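Lysine/ornithine decarboxylase (Selenomonas ruminantium, PDB 5GJO) decarboxylates both L-lysine and L-ornithine with similar efficiency, using pyridoxal 5'-phosphate as cofactor, to yield cadaverine and putrescine. Local coordinates at residues T188-F202 and M236-F248. The protein carries 2 engineered substitutions. Numbering follows the deposited sequence.
With SO4 (sulfate ion), chain C.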
loop_
_atom_site.group_PDB
_atom_site.type_symbol
_atom_site.label_atom_id
_atom_site.label_comp_id
_atom_site.label_asym_id
_atom_site.label_seq_id
_atom_site.Cartn_x
_atom_site.Cartn_y
_atom_site.Cartn_z
ATOM N N THR A 188 -8.391 -28.722 4.006
ATOM C CA THR A 188 -9.264 -29.368 3.007
ATOM C C THR A 188 -10.692 -29.555 3.534
ATOM O O THR A 188 -11.719 -29.316 2.809
ATOM C CB THR A 188 -8.657 -30.668 2.579
ATOM O OG1 THR A 188 -7.400 -30.408 1.944
ATOM C CG2 THR A 188 -9.537 -31.419 1.629
ATOM N N ALA A 189 -10.790 -29.907 4.810
ATOM C CA ALA A 189 -12.100 -30.117 5.461
ATOM C C ALA A 189 -13.047 -28.938 5.385
ATOM O O ALA A 189 -14.295 -29.117 5.326
ATOM C CB ALA A 189 -11.927 -30.495 6.938
ATOM N N ALA A 190 -12.507 -27.736 5.403
ATOM C CA ALA A 190 -13.353 -26.568 5.320
ATOM C C ALA A 190 -14.136 -26.584 4.011
ATOM O O ALA A 190 -15.279 -26.239 3.990
ATOM C CB ALA A 190 -12.530 -25.303 5.426
ATOM N N TYR A 191 -13.485 -26.966 2.917
ATOM C CA TYR A 191 -14.186 -27.088 1.658
ATOM C C TYR A 191 -15.239 -28.197 1.722
ATOM O O TYR A 191 -16.333 -28.036 1.272
ATOM C CB TYR A 191 -13.211 -27.387 0.526
ATOM C CG TYR A 191 -12.224 -26.288 0.224
ATOM C CD1 TYR A 191 -12.514 -25.302 -0.701
ATOM C CD2 TYR A 191 -10.983 -26.264 0.821
ATOM C CE1 TYR A 191 -11.613 -24.303 -1.000
ATOM C CE2 TYR A 191 -10.072 -25.278 0.527
ATOM C CZ TYR A 191 -10.391 -24.285 -0.392
ATOM O OH TYR A 191 -9.499 -23.293 -0.694
ATOM N N GLU A 192 -14.877 -29.323 2.307
ATOM C CA GLU A 192 -15.787 -30.457 2.382
ATOM C C GLU A 192 -17.037 -30.144 3.192
ATOM O O GLU A 192 -18.121 -30.513 2.820
ATOM C CB GLU A 192 -15.069 -31.669 2.960
ATOM C CG GLU A 192 -14.000 -32.207 2.039
ATOM C CD GLU A 192 -13.147 -33.298 2.650
ATOM O OE1 GLU A 192 -12.780 -34.211 1.926
ATOM O OE2 GLU A 192 -12.828 -33.233 3.837
ATOM N N GLU A 193 -16.846 -29.466 4.302
ATOM C CA GLU A 193 -17.935 -29.009 5.162
ATOM C C GLU A 193 -18.883 -27.996 4.480
ATOM O O GLU A 193 -20.074 -28.122 4.556
ATOM C CB GLU A 193 -17.382 -28.424 6.467
ATOM C CG GLU A 193 -18.394 -27.635 7.285
ATOM C CD GLU A 193 -17.887 -27.152 8.645
ATOM O OE1 GLU A 193 -17.090 -27.859 9.262
ATOM O OE2 GLU A 193 -18.323 -26.091 9.094
ATOM N N ALA A 194 -18.320 -27.018 3.790
ATOM C CA ALA A 194 -19.094 -26.035 3.048
ATOM C C ALA A 194 -19.945 -26.659 1.976
ATOM O O ALA A 194 -21.138 -26.241 1.776
ATOM C CB ALA A 194 -18.162 -24.984 2.503
ATOM N N LEU A 195 -19.373 -27.640 1.323
ATOM C CA LEU A 195 -20.090 -28.440 0.347
ATOM C C LEU A 195 -21.328 -29.166 0.907
ATOM O O LEU A 195 -22.415 -29.157 0.267
ATOM C CB LEU A 195 -19.151 -29.397 -0.357
ATOM C CG LEU A 195 -18.258 -28.595 -1.346
ATOM C CD1 LEU A 195 -17.158 -29.543 -1.789
ATOM C CD2 LEU A 195 -18.930 -27.949 -2.555
ATOM N N LEU A 196 -21.205 -29.696 2.103
ATOM C CA LEU A 196 -22.355 -30.444 2.738
ATOM C C LEU A 196 -23.411 -29.437 3.078
ATOM O O LEU A 196 -24.588 -29.683 2.925
ATOM C CB LEU A 196 -21.924 -31.145 4.015
ATOM C CG LEU A 196 -21.057 -32.370 3.697
ATOM C CD1 LEU A 196 -20.146 -32.758 4.817
ATOM C CD2 LEU A 196 -21.847 -33.612 3.308
ATOM N N VAL A 197 -23.002 -28.303 3.620
ATOM C CA VAL A 197 -23.958 -27.249 3.936
ATOM C C VAL A 197 -24.728 -26.771 2.715
ATOM O O VAL A 197 -25.985 -26.639 2.711
ATOM C CB VAL A 197 -23.271 -26.035 4.636
ATOM C CG1 VAL A 197 -24.242 -24.891 4.826
ATOM C CG2 VAL A 197 -22.686 -26.479 6.003
ATOM N N ALA A 198 -23.987 -26.556 1.629
ATOM C CA ALA A 198 -24.621 -26.091 0.394
ATOM C C ALA A 198 -25.610 -27.147 -0.165
ATOM O O ALA A 198 -26.663 -26.771 -0.708
ATOM C CB ALA A 198 -23.557 -25.725 -0.664
ATOM N N ARG A 199 -25.269 -28.408 -0.017
ATOM C CA ARG A 199 -26.099 -29.532 -0.482
ATOM C C ARG A 199 -27.448 -29.491 0.219
ATOM O O ARG A 199 -28.467 -29.565 -0.444
ATOM C CB ARG A 199 -25.402 -30.865 -0.256
ATOM C CG ARG A 199 -26.199 -32.110 -0.716
ATOM C CD ARG A 199 -26.432 -32.124 -2.222
ATOM N NE ARG A 199 -27.637 -31.477 -2.678
ATOM C CZ ARG A 199 -27.976 -31.341 -3.972
ATOM N NH1 ARG A 199 -27.122 -31.705 -4.930
ATOM N NH2 ARG A 199 -29.159 -30.773 -4.333
ATOM N N ARG A 200 -27.458 -29.295 1.518
ATOM C CA ARG A 200 -28.714 -29.172 2.278
ATOM C C ARG A 200 -29.485 -27.976 1.787
ATOM O O ARG A 200 -30.700 -28.085 1.516
ATOM C CB ARG A 200 -28.488 -29.156 3.779
ATOM C CG ARG A 200 -29.784 -28.915 4.542
ATOM C CD ARG A 200 -29.505 -28.737 6.008
ATOM N NE ARG A 200 -28.596 -27.608 6.332
ATOM C CZ ARG A 200 -28.930 -26.337 6.367
ATOM N NH1 ARG A 200 -30.148 -25.926 5.995
ATOM N NH2 ARG A 200 -28.014 -25.429 6.702
ATOM N N LEU A 201 -28.840 -26.839 1.644
ATOM C CA LEU A 201 -29.514 -25.639 1.089
ATOM C C LEU A 201 -30.099 -25.841 -0.279
ATOM O O LEU A 201 -31.230 -25.430 -0.538
ATOM C CB LEU A 201 -28.628 -24.415 1.141
ATOM C CG LEU A 201 -28.230 -23.962 2.541
ATOM C CD1 LEU A 201 -27.143 -22.891 2.460
ATOM C CD2 LEU A 201 -29.404 -23.396 3.312
ATOM N N PHE A 202 -29.365 -26.504 -1.181
ATOM C CA PHE A 202 -29.921 -26.732 -2.511
ATOM C C PHE A 202 -31.234 -27.604 -2.417
ATOM O O PHE A 202 -32.229 -27.351 -3.109
ATOM C CB PHE A 202 -28.928 -27.495 -3.358
ATOM C CG PHE A 202 -28.042 -26.632 -4.209
ATOM C CD1 PHE A 202 -27.262 -25.632 -3.685
ATOM C CD2 PHE A 202 -27.969 -26.845 -5.569
ATOM C CE1 PHE A 202 -26.400 -24.878 -4.512
ATOM C CE2 PHE A 202 -27.152 -26.122 -6.388
ATOM C CZ PHE A 202 -26.380 -25.074 -5.866
ATOM N N MET A 236 -5.334 -32.176 -1.889
ATOM C CA MET A 236 -6.401 -31.180 -1.588
ATOM C C MET A 236 -7.408 -31.054 -2.709
ATOM O O MET A 236 -8.669 -31.161 -2.487
ATOM C CB MET A 236 -5.818 -29.815 -1.254
ATOM C CG MET A 236 -6.869 -28.723 -1.071
ATOM S SD MET A 236 -6.068 -27.127 -0.706
ATOM C CE MET A 236 -6.069 -27.057 1.091
ATOM N N MET A 237 -6.927 -30.809 -3.934
ATOM C CA MET A 237 -7.825 -30.593 -4.988
ATOM C C MET A 237 -8.659 -31.881 -5.312
ATOM O O MET A 237 -9.889 -31.765 -5.562
ATOM C CB MET A 237 -7.083 -30.148 -6.244
ATOM C CG MET A 237 -6.521 -28.726 -6.046
ATOM S SD MET A 237 -5.815 -28.122 -7.575
ATOM C CE MET A 237 -4.928 -26.733 -6.813
ATOM N N GLU A 238 -8.034 -33.042 -5.277
ATOM C CA GLU A 238 -8.739 -34.272 -5.577
ATOM C C GLU A 238 -9.860 -34.518 -4.563
ATOM O O GLU A 238 -10.899 -34.989 -4.919
ATOM C CB GLU A 238 -7.796 -35.468 -5.602
ATOM C CG GLU A 238 -6.747 -35.437 -6.691
ATOM C CD GLU A 238 -7.218 -36.029 -8.002
ATOM O OE1 GLU A 238 -8.327 -36.584 -8.034
ATOM O OE2 GLU A 238 -6.487 -35.918 -9.000
ATOM N N ALA A 239 -9.596 -34.222 -3.299
ATOM C CA ALA A 239 -10.582 -34.411 -2.191
ATOM C C ALA A 239 -11.734 -33.446 -2.363
ATOM O O ALA A 239 -12.908 -33.848 -2.191
ATOM C CB ALA A 239 -9.933 -34.214 -0.852
ATOM N N ILE A 240 -11.461 -32.228 -2.770
ATOM C CA ILE A 240 -12.553 -31.278 -3.094
ATOM C C ILE A 240 -13.374 -31.827 -4.273
ATOM O O ILE A 240 -14.642 -31.855 -4.267
ATOM C CB ILE A 240 -12.015 -29.900 -3.302
ATOM C CG1 ILE A 240 -11.396 -29.319 -2.037
ATOM C CG2 ILE A 240 -13.052 -28.923 -3.786
ATOM C CD1 ILE A 240 -10.498 -28.120 -2.266
ATOM N N ASN A 241 -12.675 -32.249 -5.344
ATOM C CA ASN A 241 -13.350 -32.753 -6.541
ATOM C C ASN A 241 -14.230 -33.972 -6.182
ATOM O O ASN A 241 -15.396 -34.032 -6.661
ATOM C CB ASN A 241 -12.342 -33.126 -7.631
ATOM C CG ASN A 241 -12.968 -33.222 -8.961
ATOM O OD1 ASN A 241 -13.335 -32.248 -9.594
ATOM N ND2 ASN A 241 -13.125 -34.466 -9.406
ATOM N N LYS A 242 -13.707 -34.838 -5.314
ATOM C CA LYS A 242 -14.393 -36.087 -4.908
ATOM C C LYS A 242 -15.720 -35.691 -4.213
ATOM O O LYS A 242 -16.814 -36.299 -4.480
ATOM C CB LYS A 242 -13.521 -36.973 -4.042
ATOM C CG LYS A 242 -14.154 -38.312 -3.692
ATOM C CD LYS A 242 -13.408 -39.058 -2.632
ATOM C CE LYS A 242 -13.934 -40.476 -2.543
ATOM N NZ LYS A 242 -13.079 -41.295 -1.626
ATOM N N GLN A 243 -15.668 -34.665 -3.383
ATOM C CA GLN A 243 -16.832 -34.255 -2.638
ATOM C C GLN A 243 -17.818 -33.556 -3.550
ATOM O O GLN A 243 -19.067 -33.654 -3.382
ATOM C CB GLN A 243 -16.431 -33.359 -1.458
ATOM C CG GLN A 243 -17.589 -32.932 -0.547
ATOM C CD GLN A 243 -17.842 -33.919 0.570
ATOM O OE1 GLN A 243 -17.728 -35.109 0.382
ATOM N NE2 GLN A 243 -18.073 -33.423 1.765
ATOM N N ILE A 244 -17.341 -32.864 -4.579
ATOM C CA ILE A 244 -18.242 -32.281 -5.535
ATOM C C ILE A 244 -18.923 -33.363 -6.397
ATOM O O ILE A 244 -20.116 -33.267 -6.659
ATOM C CB ILE A 244 -17.528 -31.272 -6.479
ATOM C CG1 ILE A 244 -17.039 -30.022 -5.705
ATOM C CG2 ILE A 244 -18.422 -30.821 -7.625
ATOM C CD1 ILE A 244 -15.963 -29.294 -6.407
ATOM N N ASP A 245 -18.172 -34.368 -6.823
ATOM C CA ASP A 245 -18.832 -35.476 -7.566
ATOM C C ASP A 245 -19.901 -36.196 -6.707
ATOM O O ASP A 245 -20.949 -36.607 -7.228
ATOM C CB ASP A 245 -17.843 -36.452 -8.123
ATOM C CG ASP A 245 -17.451 -36.154 -9.566
ATOM O OD1 ASP A 245 -18.212 -35.469 -10.291
ATOM O OD2 ASP A 245 -16.368 -36.696 -9.968
ATOM N N ARG A 246 -19.592 -36.390 -5.438
ATOM C CA ARG A 246 -20.424 -37.070 -4.473
ATOM C C ARG A 246 -21.706 -36.356 -4.261
ATOM O O ARG A 246 -22.787 -36.977 -4.297
ATOM C CB ARG A 246 -19.690 -37.211 -3.169
ATOM C CG ARG A 246 -20.503 -37.836 -2.044
ATOM C CD ARG A 246 -19.874 -37.495 -0.727
ATOM N NE ARG A 246 -20.541 -38.157 0.401
ATOM C CZ ARG A 246 -20.253 -37.921 1.656
ATOM N NH1 ARG A 246 -19.341 -36.969 1.988
ATOM N NH2 ARG A 246 -20.821 -38.673 2.600
ATOM N N LEU A 247 -21.642 -35.078 -4.000
ATOM C CA LEU A 247 -22.820 -34.274 -3.652
ATOM C C LEU A 247 -23.467 -33.522 -4.754
ATOM O O LEU A 247 -24.676 -33.223 -4.662
ATOM C CB LEU A 247 -22.461 -33.254 -2.528
ATOM C CG LEU A 247 -21.888 -33.862 -1.269
ATOM C CD1 LEU A 247 -21.480 -32.756 -0.301
ATOM C CD2 LEU A 247 -22.850 -34.859 -0.583
ATOM N N PHE A 248 -22.716 -33.095 -5.823
ATOM C CA PHE A 248 -23.220 -32.214 -6.850
ATOM C C PHE A 248 -22.948 -32.802 -8.233
ATOM O O PHE A 248 -22.349 -32.128 -9.115
ATOM C CB PHE A 248 -22.608 -30.793 -6.719
ATOM C CG PHE A 248 -23.048 -30.073 -5.483
ATOM C CD1 PHE A 248 -24.228 -29.335 -5.484
ATOM C CD2 PHE A 248 -22.293 -30.147 -4.310
ATOM C CE1 PHE A 248 -24.644 -28.676 -4.354
ATOM C CE2 PHE A 248 -22.750 -29.495 -3.127
ATOM C CZ PHE A 248 -23.901 -28.719 -3.208
HETATM S S SO4 C . -8.086 -30.248 7.769
HETATM O O1 SO4 C . -8.329 -30.479 6.312
HETATM O O2 SO4 C . -8.335 -31.475 8.513
HETATM O O3 SO4 C . -6.625 -29.949 7.798
HETATM O O4 SO4 C . -8.846 -29.098 8.328
HETATM O O HOH W 1 -13.456 -35.721 -0.246
#
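Two neighbouring outer helices of the pyridoxal-phosphate-binding TIM barrel pack nearly parallel here, their axes 9.5 Å apart and inclined by 11°, with Leu195 set as a knob among Ile240, Gln243, Ile244 and Leu247. Toward the N-terminal ends, Ile240 CD1 makes a CH-pi contact over one face of the Tyr191 ring, 3.7 Å from its centroid. Midway, the Gln243 chain leaves with CG anti to the backbone N (chi1 -177°) and then bends, passing Leu195, and NE2 donates a hydrogen bond to Glu192 O (3.1 Å). That carbonyl is gripped from both faces, by this amide and by Leu196 N, while Gln243 OE1 accepts from Arg246 NH1. A leucine in place of Gln243 would probably leave Arg246 NH1 without this acceptor and remove the amide's hydrogen bond to Glu192 O. Where helix 233-247 ends, Arg199 NH1 donates a hydrogen bond to Leu247 O (2.9 Å), within both the guanidinium and carbonyl planes, and Arg199 NH2 forms a salt bridge with Asp203. Arg199 CD lies over one face of the Phe248 ring, whose CE1 edge points at the face of Phe202, a T-shaped pair with centroids 5.2 Å apart. Inward, Leu195, Ala198 and Phe248 rest on Leu215 of barrel strand 214-216, and Phe202 reaches Ile177 of the adjacent strand 173-178.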